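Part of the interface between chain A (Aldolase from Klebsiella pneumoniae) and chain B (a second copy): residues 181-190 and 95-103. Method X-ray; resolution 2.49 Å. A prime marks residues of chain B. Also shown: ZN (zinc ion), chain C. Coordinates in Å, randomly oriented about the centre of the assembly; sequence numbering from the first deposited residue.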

# COMPACT_ATOMS: atom_id res chain seq x y z
N GLU A 181 -2.81 8.49 12.10
CA GLU A 181 -1.92 8.27 10.96
C GLU A 181 -2.59 8.70 9.67
O GLU A 181 -1.96 9.36 8.82
CB GLU A 181 -1.50 6.81 10.91
CG GLU A 181 -0.80 6.39 9.62
CD GLU A 181 0.61 6.96 9.46
OE1 GLU A 181 1.16 7.57 10.42
OE2 GLU A 181 1.18 6.79 8.37
N GLU A 182 -3.87 8.38 9.52
CA GLU A 182 -4.64 8.80 8.35
C GLU A 182 -4.71 10.32 8.26
O GLU A 182 -4.66 10.88 7.16
CB GLU A 182 -6.03 8.19 8.43
CG GLU A 182 -6.94 8.60 7.32
CD GLU A 182 -6.46 8.12 5.97
OE1 GLU A 182 -6.81 8.78 4.97
OE2 GLU A 182 -5.73 7.10 5.91
N THR A 183 -4.83 11.00 9.39
CA THR A 183 -4.85 12.45 9.38
C THR A 183 -3.48 13.03 9.02
O THR A 183 -3.38 13.97 8.23
CB THR A 183 -5.34 12.98 10.73
OG1 THR A 183 -6.71 12.63 10.89
CG2 THR A 183 -5.22 14.50 10.78
N ALA A 184 -2.41 12.46 9.58
CA ALA A 184 -1.07 12.86 9.18
C ALA A 184 -0.84 12.60 7.70
O ALA A 184 -0.28 13.44 6.99
CB ALA A 184 -0.03 12.13 10.03
N ARG A 185 -1.31 11.46 7.21
CA ARG A 185 -1.16 11.16 5.79
C ARG A 185 -1.90 12.19 4.94
O ARG A 185 -1.41 12.60 3.87
CB ARG A 185 -1.67 9.74 5.52
CG ARG A 185 -1.48 9.29 4.08
CD ARG A 185 -2.12 7.96 3.86
NE ARG A 185 -1.99 7.52 2.48
CZ ARG A 185 -2.77 6.59 1.94
NH1 ARG A 185 -3.73 6.04 2.66
NH2 ARG A 185 -2.61 6.23 0.68
N LEU A 186 -3.07 12.64 5.39
CA LEU A 186 -3.81 13.63 4.64
C LEU A 186 -3.04 14.93 4.54
O LEU A 186 -3.10 15.62 3.51
CB LEU A 186 -5.17 13.87 5.28
CG LEU A 186 -6.18 12.78 4.99
CD1 LEU A 186 -7.31 12.86 5.99
CD2 LEU A 186 -6.67 12.94 3.57
N ILE A 187 -2.31 15.30 5.60
CA ILE A 187 -1.48 16.49 5.56
C ILE A 187 -0.52 16.43 4.37
O ILE A 187 -0.48 17.34 3.54
CB ILE A 187 -0.73 16.67 6.89
CG1 ILE A 187 -1.73 17.00 8.00
CG2 ILE A 187 0.31 17.77 6.80
CD1 ILE A 187 -1.14 17.01 9.39
N PHE A 188 0.21 15.32 4.25
CA PHE A 188 1.19 15.24 3.17
C PHE A 188 0.54 15.08 1.82
O PHE A 188 1.07 15.55 0.81
CB PHE A 188 2.19 14.13 3.45
CG PHE A 188 3.13 14.46 4.55
CD1 PHE A 188 4.27 15.21 4.29
CD2 PHE A 188 2.85 14.09 5.86
CE1 PHE A 188 5.13 15.55 5.32
CE2 PHE A 188 3.70 14.42 6.88
CZ PHE A 188 4.85 15.14 6.61
N THR A 189 -0.64 14.45 1.77
CA THR A 189 -1.38 14.35 0.53
C THR A 189 -1.89 15.71 0.07
O THR A 189 -1.80 16.06 -1.11
CB THR A 189 -2.56 13.38 0.71
OG1 THR A 189 -2.05 12.06 0.94
CG2 THR A 189 -3.45 13.38 -0.54
N LEU A 190 -2.45 16.49 1.00
CA LEU A 190 -2.97 17.79 0.62
C LEU A 190 -1.86 18.73 0.22
O LEU A 190 -2.05 19.56 -0.68
CB LEU A 190 -3.80 18.36 1.77
CG LEU A 190 -5.11 17.59 1.99
CD1 LEU A 190 -5.73 17.94 3.34
CD2 LEU A 190 -6.07 17.88 0.85
ZN ZN C . -18.10 8.99 7.90
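Chain B 95-103: LHSHYLTAL

The imidazole of His98′ is bound at both of its nitrogens by one helix of chain A, and one of its faces is covered by an arginine of that same helix. ND1 of His98′ donates to OE1 of Glu182 over 2.7 Å with an N-H...acceptor angle of 161°, which places a proton on ND1. NE2 of His98′ lies 2.5 Å from OG1 of Thr189, a very short hydrogen bond in which either atom could be the donor. Both partners lie near the plane of the ring, at its edge, where nitrogen lone pairs and N-H bonds point. Above one face, the guanidinium of Arg185 lies flat on the ring, with centres 3.8 Å apart and planes at 10°; CD of Arg185 stands 3.7 Å from the centroid of the His98′ ring, 21° off its normal, a CH-pi contact.

Chain A is helical throughout, from Glu181 to Leu190, in a helix that begins earlier in the chain. In chain B, Leu95′, His96′ and Ser97′ form a non-helical lead-in, with Ser97′ at the N-cap position, and the helix runs from His98′ through Leu103′ and beyond. The two axes cross at -64° and approach to 10.0 Å, so the first turn of the chain B helix meets chain A obliquely. In the backbone register, CA of Leu186 and CA of Ala102′ are 6.1 Å apart.

The side chain of His98′ acts as a knob among Glu182, Arg185, Leu186 and Thr189, residues spaced three or four apart or adjacent and therefore gathered along one side of the helix. Its chi1 of 177° (t) extends the ring into this hole, and its CA-to-CB bond already points toward chain A.

One turn further on, Ala102′ makes much of the apolar contact: its CB is 3.6 Å from CD2 of Leu186, 3.8 Å from CG2 of Thr189 and 4.2 Å from CD2 of Leu190. CD2 of Leu190 is 3.4 Å from O of Ala102′, and CD1 of Leu186 is 4.1 Å from CG2 of Thr101′.

Two waters extend the polar contacts. The first donates to OE1 of Glu182 (2.6 Å) and to the carbonyl O of His96′ (2.7 Å), tying the carboxylate to the lead-in. The second accepts from NE of Arg185 and is hydrogen-bonded to OH of Tyr99′, each at 3.1 Å. The CA-to-CB bond of His96′ points toward chain A, but its side chain comes no nearer than 6.1 Å; NE2 of His96′ binds the zinc ion at 2.2 Å, with the remaining ligands elsewhere in the structure.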

# COMPACT_ATOMS: atom_id res chain seq x y z
N LEU B 95 -17.16 5.40 2.95
CA LEU B 95 -15.81 5.21 3.44
C LEU B 95 -15.16 6.56 3.67
O LEU B 95 -15.60 7.58 3.14
CB LEU B 95 -14.96 4.42 2.44
CG LEU B 95 -15.37 3.00 2.12
CD1 LEU B 95 -14.57 2.57 0.92
CD2 LEU B 95 -15.11 2.10 3.31
N HIS B 96 -14.10 6.56 4.47
CA HIS B 96 -13.18 7.69 4.50
C HIS B 96 -11.94 7.37 3.69
O HIS B 96 -10.82 7.56 4.16
CB HIS B 96 -12.81 8.05 5.94
CG HIS B 96 -13.99 8.34 6.81
ND1 HIS B 96 -13.87 8.64 8.15
CD2 HIS B 96 -15.32 8.36 6.54
CE1 HIS B 96 -15.07 8.83 8.67
NE2 HIS B 96 -15.97 8.67 7.71
N SER B 97 -12.13 6.85 2.47
CA SER B 97 -10.99 6.43 1.67
C SER B 97 -10.11 7.64 1.38
O SER B 97 -10.59 8.77 1.23
CB SER B 97 -11.45 5.73 0.38
OG SER B 97 -12.30 6.55 -0.42
N HIS B 98 -8.80 7.40 1.33
CA HIS B 98 -7.84 8.47 1.60
C HIS B 98 -7.98 9.62 0.60
O HIS B 98 -8.15 10.79 0.99
CB HIS B 98 -6.42 7.94 1.59
CG HIS B 98 -5.40 9.01 1.80
ND1 HIS B 98 -5.18 9.59 3.03
CD2 HIS B 98 -4.62 9.68 0.92
CE1 HIS B 98 -4.26 10.54 2.90
NE2 HIS B 98 -3.91 10.61 1.63
N TYR B 99 -7.90 9.31 -0.69
CA TYR B 99 -7.85 10.38 -1.68
C TYR B 99 -9.20 11.03 -1.91
O TYR B 99 -9.26 12.23 -2.17
CB TYR B 99 -7.24 9.83 -2.98
CG TYR B 99 -5.80 9.43 -2.75
CD1 TYR B 99 -4.79 10.38 -2.70
CD2 TYR B 99 -5.46 8.10 -2.49
CE1 TYR B 99 -3.48 10.02 -2.45
CE2 TYR B 99 -4.15 7.73 -2.25
CZ TYR B 99 -3.17 8.70 -2.22
OH TYR B 99 -1.87 8.34 -1.97
N LEU B 100 -10.31 10.29 -1.77
CA LEU B 100 -11.61 10.94 -1.85
C LEU B 100 -11.84 11.83 -0.64
O LEU B 100 -12.43 12.91 -0.78
CB LEU B 100 -12.72 9.91 -1.99
CG LEU B 100 -12.96 9.39 -3.41
CD1 LEU B 100 -13.84 8.14 -3.39
CD2 LEU B 100 -13.57 10.47 -4.31
N THR B 101 -11.36 11.42 0.54
CA THR B 101 -11.43 12.28 1.72
C THR B 101 -10.54 13.50 1.55
O THR B 101 -10.93 14.62 1.92
CB THR B 101 -11.01 11.50 2.97
OG1 THR B 101 -11.90 10.41 3.20
CG2 THR B 101 -10.99 12.41 4.21
N ALA B 102 -9.33 13.30 1.01
CA ALA B 102 -8.44 14.43 0.73
C ALA B 102 -9.11 15.43 -0.19
O ALA B 102 -9.19 16.62 0.12
CB ALA B 102 -7.14 13.93 0.10
N LEU B 103 -9.63 14.94 -1.32
CA LEU B 103 -10.38 15.79 -2.22
C LEU B 103 -11.50 16.53 -1.49
O LEU B 103 -11.81 17.68 -1.84
CB LEU B 103 -10.95 14.95 -3.36
CG LEU B 103 -11.68 15.68 -4.47
CD1 LEU B 103 -10.71 16.52 -5.28
CD2 LEU B 103 -12.35 14.67 -5.35
O HOH W 1 -9.29 9.43 5.32
O HOH W 2 0.09 8.59 0.43